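PDB 3VQI: Atg5 from Kluyveromyces marxianus, which takes part in autophagic vesicle formation and cytoplasm-to-vacuole transport, and is joined to Atg12 in the autophagy-essential Atg12-Atg5 conjugate. Local coordinates for residues V18-V22 / L33-S37; R8-W12 / R179-M185; G82-E86 / I129-V133. All coordinates share one frame. Residue numbers count along the deposited sequence, not the author numbering.

Contact 1 (V18-V22 / L33-S37); sequences VEVVV and LADKS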
loop_
_atom_site.group_PDB
_atom_site.type_symbol
_atom_site.label_atom_id
_atom_site.label_comp_id
_atom_site.label_asym_id
_atom_site.label_seq_id
_atom_site.Cartn_x
_atom_site.Cartn_y
_atom_site.Cartn_z
ATOM N N VAL A 18 -12.806 -0.248 -7.341
ATOM C CA VAL A 18 -12.442 1.157 -7.388
ATOM C C VAL A 18 -13.087 1.934 -8.528
ATOM O O VAL A 18 -13.002 1.525 -9.685
ATOM C CB VAL A 18 -10.896 1.299 -7.523
ATOM C CG1 VAL A 18 -10.505 2.756 -7.663
ATOM C CG2 VAL A 18 -10.209 0.660 -6.336
ATOM N N GLU A 19 -13.732 3.052 -8.205
ATOM C CA GLU A 19 -14.319 3.878 -9.245
ATOM C C GLU A 19 -13.470 5.133 -9.400
ATOM O O GLU A 19 -13.317 5.924 -8.464
ATOM C CB GLU A 19 -15.760 4.263 -8.932
ATOM C CG GLU A 19 -16.353 5.158 -10.026
ATOM C CD GLU A 19 -17.876 5.174 -10.046
ATOM O OE1 GLU A 19 -18.447 5.823 -10.960
ATOM O OE2 GLU A 19 -18.500 4.544 -9.157
ATOM N N VAL A 20 -12.905 5.297 -10.586
ATOM C CA VAL A 20 -12.057 6.435 -10.881
ATOM C C VAL A 20 -12.792 7.414 -11.789
ATOM O O VAL A 20 -13.136 7.088 -12.927
ATOM C CB VAL A 20 -10.754 5.974 -11.571
ATOM C CG1 VAL A 20 -9.858 7.164 -11.840
ATOM C CG2 VAL A 20 -10.049 4.950 -10.696
ATOM N N VAL A 21 -13.027 8.617 -11.277
ATOM C CA VAL A 21 -13.722 9.648 -12.034
ATOM C C VAL A 21 -12.804 10.842 -12.241
ATOM O O VAL A 21 -12.092 11.236 -11.319
ATOM C CB VAL A 21 -14.969 10.154 -11.270
ATOM C CG1 VAL A 21 -15.800 11.040 -12.187
ATOM C CG2 VAL A 21 -15.781 8.971 -10.713
ATOM N N VAL A 22 -12.814 11.424 -13.437
ATOM C CA VAL A 22 -11.971 12.589 -13.676
ATOM C C VAL A 22 -12.421 13.710 -12.741
ATOM O O VAL A 22 -13.610 13.843 -12.464
ATOM C CB VAL A 22 -12.078 13.089 -15.113
ATOM C CG1 VAL A 22 -11.171 14.294 -15.295
ATOM C CG2 VAL A 22 -11.692 11.979 -16.076
ATOM N N LEU A 33 -21.327 11.366 -16.701
ATOM C CA LEU A 33 -20.603 10.670 -15.647
ATOM C C LEU A 33 -20.058 9.346 -16.179
ATOM O O LEU A 33 -18.896 9.008 -15.958
ATOM C CB LEU A 33 -21.528 10.407 -14.453
ATOM C CG LEU A 33 -20.983 9.477 -13.364
ATOM C CD1 LEU A 33 -19.680 10.039 -12.837
ATOM C CD2 LEU A 33 -21.997 9.322 -12.238
ATOM N N ALA A 34 -20.900 8.603 -16.884
ATOM C CA ALA A 34 -20.484 7.325 -17.431
ATOM C C ALA A 34 -19.212 7.483 -18.250
ATOM O O ALA A 34 -18.296 6.669 -18.147
ATOM C CB ALA A 34 -21.593 6.737 -18.293
ATOM N N ASP A 35 -19.150 8.536 -19.053
ATOM C CA ASP A 35 -17.985 8.777 -19.896
ATOM C C ASP A 35 -16.699 9.164 -19.158
ATOM O O ASP A 35 -15.597 8.878 -19.633
ATOM C CB ASP A 35 -18.306 9.859 -20.933
ATOM C CG ASP A 35 -18.982 9.302 -22.175
ATOM O OD1 ASP A 35 -20.071 8.695 -22.049
ATOM O OD2 ASP A 35 -18.421 9.477 -23.281
ATOM N N LYS A 36 -16.833 9.814 -18.006
ATOM C CA LYS A 36 -15.665 10.248 -17.242
ATOM C C LYS A 36 -15.348 9.305 -16.084
ATOM O O LYS A 36 -14.617 9.656 -15.160
ATOM C CB LYS A 36 -15.883 11.673 -16.721
ATOM C CG LYS A 36 -17.022 11.809 -15.728
ATOM C CD LYS A 36 -17.204 13.255 -15.306
ATOM C CE LYS A 36 -18.406 13.418 -14.380
ATOM N NZ LYS A 36 -18.648 14.852 -14.048
ATOM N N SER A 37 -15.900 8.103 -16.145
ATOM C CA SER A 37 -15.667 7.119 -15.107
ATOM C C SER A 37 -15.146 5.817 -15.684
ATOM O O SER A 37 -15.160 5.608 -16.893
ATOM C CB SER A 37 -16.958 6.830 -14.341
ATOM O OG SER A 37 -17.352 7.940 -13.561
#

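Contact 2 (R8-W12 / R179-M185); sequences RERVW and RNRSDFM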
loop_
_atom_site.group_PDB
_atom_site.type_symbol
_atom_site.label_atom_id
_atom_site.label_comp_id
_atom_site.label_asym_id
_atom_site.label_seq_id
_atom_site.Cartn_x
_atom_site.Cartn_y
_atom_site.Cartn_z
ATOM N N ARG A 8 -3.262 -16.773 3.934
ATOM C CA ARG A 8 -2.204 -16.157 3.152
ATOM C C ARG A 8 -2.527 -16.045 1.667
ATOM O O ARG A 8 -2.031 -15.152 0.981
ATOM C CB ARG A 8 -0.901 -16.921 3.355
ATOM C CG ARG A 8 -0.416 -16.869 4.776
ATOM C CD ARG A 8 0.891 -17.586 4.917
ATOM N NE ARG A 8 1.283 -17.653 6.315
ATOM C CZ ARG A 8 2.372 -18.271 6.754
ATOM N NH1 ARG A 8 3.187 -18.878 5.900
ATOM N NH2 ARG A 8 2.637 -18.290 8.051
ATOM N N GLU A 9 -3.360 -16.947 1.168
ATOM C CA GLU A 9 -3.741 -16.902 -0.237
ATOM C C GLU A 9 -4.758 -15.793 -0.466
ATOM O O GLU A 9 -4.579 -14.952 -1.347
ATOM C CB GLU A 9 -4.328 -18.244 -0.659
ATOM C CG GLU A 9 -3.438 -19.034 -1.602
ATOM C CD GLU A 9 -3.881 -18.906 -3.038
ATOM O OE1 GLU A 9 -3.157 -18.265 -3.839
ATOM O OE2 GLU A 9 -4.965 -19.442 -3.357
ATOM N N ARG A 10 -5.824 -15.792 0.334
ATOM C CA ARG A 10 -6.865 -14.775 0.228
ATOM C C ARG A 10 -6.251 -13.380 0.277
ATOM O O ARG A 10 -6.643 -12.495 -0.486
ATOM C CB ARG A 10 -7.875 -14.916 1.368
ATOM C CG ARG A 10 -8.822 -16.086 1.237
ATOM C CD ARG A 10 -8.811 -16.930 2.494
ATOM N NE ARG A 10 -9.831 -17.968 2.447
ATOM C CZ ARG A 10 -9.919 -18.967 3.318
ATOM N NH1 ARG A 10 -9.039 -19.061 4.309
ATOM N NH2 ARG A 10 -10.883 -19.873 3.198
ATOM N N VAL A 11 -5.299 -13.191 1.189
ATOM C CA VAL A 11 -4.628 -11.912 1.354
ATOM C C VAL A 11 -3.862 -11.528 0.086
ATOM O O VAL A 11 -4.043 -10.437 -0.461
ATOM C CB VAL A 11 -3.665 -11.957 2.560
ATOM C CG1 VAL A 11 -2.833 -10.698 2.619
ATOM C CG2 VAL A 11 -4.464 -12.105 3.847
ATOM N N TRP A 12 -3.016 -12.436 -0.388
ATOM C CA TRP A 12 -2.243 -12.189 -1.599
ATOM C C TRP A 12 -3.152 -11.830 -2.770
ATOM O O TRP A 12 -2.794 -11.025 -3.628
ATOM C CB TRP A 12 -1.424 -13.422 -1.946
ATOM C CG TRP A 12 -0.653 -13.281 -3.193
ATOM C CD1 TRP A 12 -0.971 -13.785 -4.420
ATOM C CD2 TRP A 12 0.613 -12.649 -3.330
ATOM N NE1 TRP A 12 0.031 -13.516 -5.316
ATOM C CE2 TRP A 12 1.021 -12.818 -4.670
ATOM C CE3 TRP A 12 1.452 -11.957 -2.445
ATOM C CZ2 TRP A 12 2.234 -12.323 -5.151
ATOM C CZ3 TRP A 12 2.661 -11.459 -2.921
ATOM C CH2 TRP A 12 3.039 -11.648 -4.266
ATOM N N ARG A 179 2.195 -11.683 -9.824
ATOM C CA ARG A 179 1.335 -12.316 -8.848
ATOM C C ARG A 179 1.769 -13.767 -8.599
ATOM O O ARG A 179 0.954 -14.628 -8.283
ATOM C CB ARG A 179 -0.118 -12.251 -9.322
ATOM C CG ARG A 179 -0.701 -10.845 -9.336
ATOM C CD ARG A 179 -0.963 -10.374 -7.921
ATOM N NE ARG A 179 0.032 -9.416 -7.447
ATOM C CZ ARG A 179 0.128 -9.006 -6.184
ATOM N NH1 ARG A 179 -0.706 -9.469 -5.260
ATOM N NH2 ARG A 179 1.053 -8.123 -5.842
ATOM N N ASN A 180 3.063 -14.036 -8.764
ATOM C CA ASN A 180 3.585 -15.366 -8.486
ATOM C C ASN A 180 3.937 -15.383 -7.014
ATOM O O ASN A 180 5.012 -14.917 -6.597
ATOM C CB ASN A 180 4.846 -15.679 -9.276
ATOM C CG ASN A 180 5.318 -17.101 -9.052
ATOM O OD1 ASN A 180 5.066 -17.686 -8.001
ATOM N ND2 ASN A 180 6.012 -17.660 -10.039
ATOM N N ARG A 181 3.036 -15.951 -6.225
ATOM C CA ARG A 181 3.210 -16.003 -4.773
ATOM C C ARG A 181 4.345 -16.819 -4.207
ATOM O O ARG A 181 5.024 -16.372 -3.296
ATOM C CB ARG A 181 1.925 -16.463 -4.123
ATOM C CG ARG A 181 1.485 -15.561 -3.022
ATOM C CD ARG A 181 0.609 -16.319 -2.061
ATOM N NE ARG A 181 1.305 -16.743 -0.836
ATOM C CZ ARG A 181 1.128 -17.923 -0.249
ATOM N NH1 ARG A 181 0.289 -18.796 -0.791
ATOM N NH2 ARG A 181 1.759 -18.211 0.887
ATOM N N SER A 182 4.527 -18.024 -4.729
ATOM C CA SER A 182 5.599 -18.904 -4.271
ATOM C C SER A 182 6.927 -18.223 -4.554
ATOM O O SER A 182 7.886 -18.340 -3.782
ATOM C CB SER A 182 5.523 -20.249 -4.999
ATOM O OG SER A 182 4.247 -20.834 -4.797
ATOM N N ASP A 183 6.974 -17.505 -5.670
ATOM C CA ASP A 183 8.180 -16.783 -6.041
ATOM C C ASP A 183 8.438 -15.686 -5.016
ATOM O O ASP A 183 9.581 -15.424 -4.643
ATOM C CB ASP A 183 8.022 -16.167 -7.428
ATOM C CG ASP A 183 8.414 -17.122 -8.544
ATOM O OD1 ASP A 183 8.347 -18.359 -8.335
ATOM O OD2 ASP A 183 8.778 -16.629 -9.636
ATOM N N PHE A 184 7.363 -15.048 -4.559
ATOM C CA PHE A 184 7.467 -13.978 -3.581
ATOM C C PHE A 184 7.916 -14.532 -2.229
ATOM O O PHE A 184 8.936 -14.101 -1.686
ATOM C CB PHE A 184 6.116 -13.248 -3.453
ATOM C CG PHE A 184 6.109 -12.165 -2.410
ATOM C CD1 PHE A 184 5.604 -12.416 -1.135
ATOM C CD2 PHE A 184 6.657 -10.915 -2.685
ATOM C CE1 PHE A 184 5.649 -11.442 -0.146
ATOM C CE2 PHE A 184 6.708 -9.931 -1.708
ATOM C CZ PHE A 184 6.203 -10.194 -0.432
ATOM N N MET A 185 7.165 -15.492 -1.695
ATOM C CA MET A 185 7.506 -16.103 -0.404
ATOM C C MET A 185 8.931 -16.655 -0.419
ATOM O O MET A 185 9.628 -16.633 0.591
ATOM C CB MET A 185 6.534 -17.245 -0.068
ATOM C CG MET A 185 5.085 -16.822 0.107
ATOM S SD MET A 185 4.836 -15.680 1.493
ATOM C CE MET A 185 4.641 -16.855 2.874
#

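Contact 3 (G82-E86 / I129-V133); sequences GVPWE and ILPLV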
loop_
_atom_site.group_PDB
_atom_site.type_symbol
_atom_site.label_atom_id
_atom_site.label_comp_id
_atom_site.label_asym_id
_atom_site.label_seq_id
_atom_site.Cartn_x
_atom_site.Cartn_y
_atom_site.Cartn_z
ATOM N N GLY A 82 -5.301 14.614 -1.544
ATOM C CA GLY A 82 -4.348 13.784 -2.259
ATOM C C GLY A 82 -4.105 12.449 -1.567
ATOM O O GLY A 82 -3.923 12.395 -0.356
ATOM N N VAL A 83 -4.120 11.363 -2.324
ATOM C CA VAL A 83 -3.875 10.055 -1.737
ATOM C C VAL A 83 -2.376 9.803 -1.686
ATOM O O VAL A 83 -1.687 9.968 -2.686
ATOM C CB VAL A 83 -4.529 8.934 -2.553
ATOM C CG1 VAL A 83 -4.146 7.576 -1.963
ATOM C CG2 VAL A 83 -6.042 9.102 -2.538
ATOM N N PRO A 84 -1.853 9.416 -0.509
ATOM C CA PRO A 84 -0.436 9.126 -0.261
ATOM C C PRO A 84 -0.166 7.792 -0.897
ATOM O O PRO A 84 -0.065 6.787 -0.183
ATOM C CB PRO A 84 -0.349 9.003 1.265
ATOM C CG PRO A 84 -1.638 9.599 1.778
ATOM C CD PRO A 84 -2.637 9.211 0.715
ATOM N N TRP A 85 -0.050 7.773 -2.223
ATOM C CA TRP A 85 0.145 6.520 -2.929
ATOM C C TRP A 85 1.397 5.650 -2.721
ATOM O O TRP A 85 1.503 4.586 -3.329
ATOM C CB TRP A 85 -0.085 6.731 -4.420
ATOM C CG TRP A 85 0.639 7.853 -5.037
ATOM C CD1 TRP A 85 1.562 8.671 -4.459
ATOM C CD2 TRP A 85 0.476 8.306 -6.377
ATOM N NE1 TRP A 85 1.989 9.616 -5.364
ATOM C CE2 TRP A 85 1.336 9.414 -6.551
ATOM C CE3 TRP A 85 -0.315 7.880 -7.455
ATOM C CZ2 TRP A 85 1.424 10.103 -7.757
ATOM C CZ3 TRP A 85 -0.228 8.565 -8.655
ATOM C CH2 TRP A 85 0.637 9.666 -8.797
ATOM N N GLU A 86 2.323 6.076 -1.870
ATOM C CA GLU A 86 3.502 5.268 -1.592
ATOM C C GLU A 86 3.161 4.142 -0.604
ATOM O O GLU A 86 4.045 3.430 -0.127
ATOM C CB GLU A 86 4.663 6.117 -1.029
ATOM C CG GLU A 86 4.444 6.715 0.344
ATOM C CD GLU A 86 3.696 8.040 0.310
ATOM O OE1 GLU A 86 3.702 8.741 1.349
ATOM O OE2 GLU A 86 3.104 8.381 -0.742
ATOM N N ILE A 129 2.172 15.202 -1.018
ATOM C CA ILE A 129 2.103 14.070 -1.937
ATOM C C ILE A 129 3.422 13.871 -2.690
ATOM O O ILE A 129 3.923 14.791 -3.326
ATOM C CB ILE A 129 0.942 14.256 -2.963
ATOM C CG1 ILE A 129 -0.361 13.659 -2.422
ATOM C CG2 ILE A 129 1.260 13.539 -4.250
ATOM C CD1 ILE A 129 -0.784 14.161 -1.084
ATOM N N LEU A 130 3.994 12.674 -2.612
ATOM C CA LEU A 130 5.243 12.400 -3.324
ATOM C C LEU A 130 4.938 12.282 -4.804
ATOM O O LEU A 130 4.096 11.488 -5.212
ATOM C CB LEU A 130 5.882 11.093 -2.862
ATOM C CG LEU A 130 6.534 11.022 -1.487
ATOM C CD1 LEU A 130 6.851 9.563 -1.158
ATOM C CD2 LEU A 130 7.805 11.871 -1.485
ATOM N N PRO A 131 5.610 13.089 -5.628
ATOM C CA PRO A 131 5.395 13.053 -7.075
ATOM C C PRO A 131 5.878 11.753 -7.718
ATOM O O PRO A 131 6.956 11.261 -7.407
ATOM C CB PRO A 131 6.172 14.274 -7.571
ATOM C CG PRO A 131 7.197 14.506 -6.522
ATOM C CD PRO A 131 6.472 14.222 -5.245
ATOM N N LEU A 132 5.063 11.187 -8.598
ATOM C CA LEU A 132 5.430 9.961 -9.292
ATOM C C LEU A 132 5.879 10.424 -10.673
ATOM O O LEU A 132 5.071 10.886 -11.474
ATOM C CB LEU A 132 4.226 9.025 -9.422
ATOM C CG LEU A 132 4.504 7.521 -9.452
ATOM C CD1 LEU A 132 3.441 6.832 -10.295
ATOM C CD2 LEU A 132 5.875 7.247 -10.021
ATOM N N VAL A 133 7.166 10.294 -10.951
ATOM C CA VAL A 133 7.708 10.756 -12.217
ATOM C C VAL A 133 8.282 9.686 -13.134
ATOM O O VAL A 133 8.331 9.871 -14.342
ATOM C CB VAL A 133 8.805 11.800 -11.956
ATOM C CG1 VAL A 133 9.397 12.277 -13.271
ATOM C CG2 VAL A 133 8.235 12.953 -11.149
#

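Contact 1 (V18-V22 / L33-S37)
Residues L33-S37 bring the chain back beside strand 15-22 just before the next strand, 37-43, begins. L33 makes two uses of itself: its CD1 lies 4.1 Å from CG1 of V21, an apolar touch, while its carbonyl O accepts the hydroxyl of S37 (OG to O 3.0 Å). A34 and D35 have helical backbone angles and turn outside the reach of the strand; the D35 carbonyl bonds instead to the T62 side chain. K36 carries the main polar link, because its carbonyl O receives the amide of V22 (N to O 3.1 Å, 157° at the hydrogen). The same O also lies 3.3 Å from CA of V21, a CA-H...O contact, and the aliphatic part of K36 covers that valine, CG to CG1 of V21 being 3.8 Å. At S37 a second CA-H...O contact forms, CA to O of V20 at 3.3 Å, and OG packs 3.4 Å from CG2 of V21. Beyond this point V20 bonds through its backbone to C38, so the antiparallel pairing of the ubiquitin-fold hairpin is taken up there. One backbone hydrogen bond and two CA-H...O contacts thus set the backbones' approach, while side-chain atoms of L33, K36 and S37 pack on V21.

Contact 2 (R8-W12 / R179-M185)
W12 supplies most of the first segment's share of the 475 Å² buried here, 167 Å² of its own surface being covered by residues 179-185. Cation-pi stacking comes first: the R179 guanidinium lies flat on the indole, planes at 13°, with CZ 4.3 Å from the centroid of the W12 six-membered ring and 20° off its normal. R181 CG lies over the face opposite R179. Apolar packing continues at F184, whose CG is 3.6 Å from W12 CZ3; the rings meet obliquely, at 41°. A separate van der Waals contact sets the charged end of R8 against the M185 methyl (NH1 to CE 3.9 Å). Among polar links, W12 NE1 gives a weak hydrogen bond to R179 O (3.3 Å), while the stronger partners of R179 and R8 lie elsewhere: R179 NH2 bonds to I176 O, and R8 forms a salt bridge with D260. Within the second segment, N180 OD1 accepts D183 N at 3.0 Å. The short helical segments cross at 104° with axes 12.1 Å apart, a spacing bridged by side chains. W12 thus meets a tight connection between consecutive helices 166-178 and 181-189, with R179 at positive phi and N180 as N-cap, in the alpha-helical bundle region.

Contact 3 (G82-E86 / I129-V133)
This is a loop-to-loop contact, hydrogen-bonded at one point and otherwise van der Waals packing, largely of aliphatic groups. It joins residues 82-86 of the UblA domain, which leave strand 81-82, to the segment leading into helix 135-155 of the helical bundle region. Neither segment forms regular structure with the other; their end-to-end directions differ by 58°, and 340 Å² is buried. The polar link is W85 NE1 to L130 O, 2.8 Å with 166° at the hydrogen. The acceptor lies at the indole edge, near the ring plane, as expected when the pyrrole N-H points straight at a carbonyl. Around that bond, L132 CB approaches W85 CZ2 to 3.4 Å and I129 CG2 reaches NE1 of W85 at 4.1 Å. I129 also extends CD1 to within 3.7 Å of G82 O; an ideal CB on G82 would fall 2.6 Å from that methyl, too close for a side chain in this conformation. E86 CD lies 3.8 Å from L130 CD1. P84 centres an inverse gamma turn that redirects the chain between V83 and W85. W85 O also bonds a HEPES molecule, probably from the crystallisation liquor. In the surrounding fold, V83 pairs by backbone with F76 of strand 74-78, W85 and L132 both touch L52 of helix 48-59, V83 and P84 rest on L92 of helix 89-96, and L132 and E86 meet Q138 and Y142 of helix 135-155.

Of the three, contact 2 joins the segments farthest apart in sequence: they enclose both others, which follow in series, contact 1 before contact 3. Contacts 1 and 3 share the five-stranded sheet of the UblA domain, contact 1 at the end of strand 15-22 next to outermost strand 37-43, contact 3 at the other outermost strand, 81-82. Their centres are 20 Å apart, and both reach helix 48-59. Contact 2 lies 31 Å from contact 1 and 26 Å from contact 3, centre to centre, and none touch. Helix 6-12 leads into strand 15-22, so contact 2 probably helps hold the start of the UblA part against the helical region; contact 3 joins them separately, on the opposite side of the chain's centre.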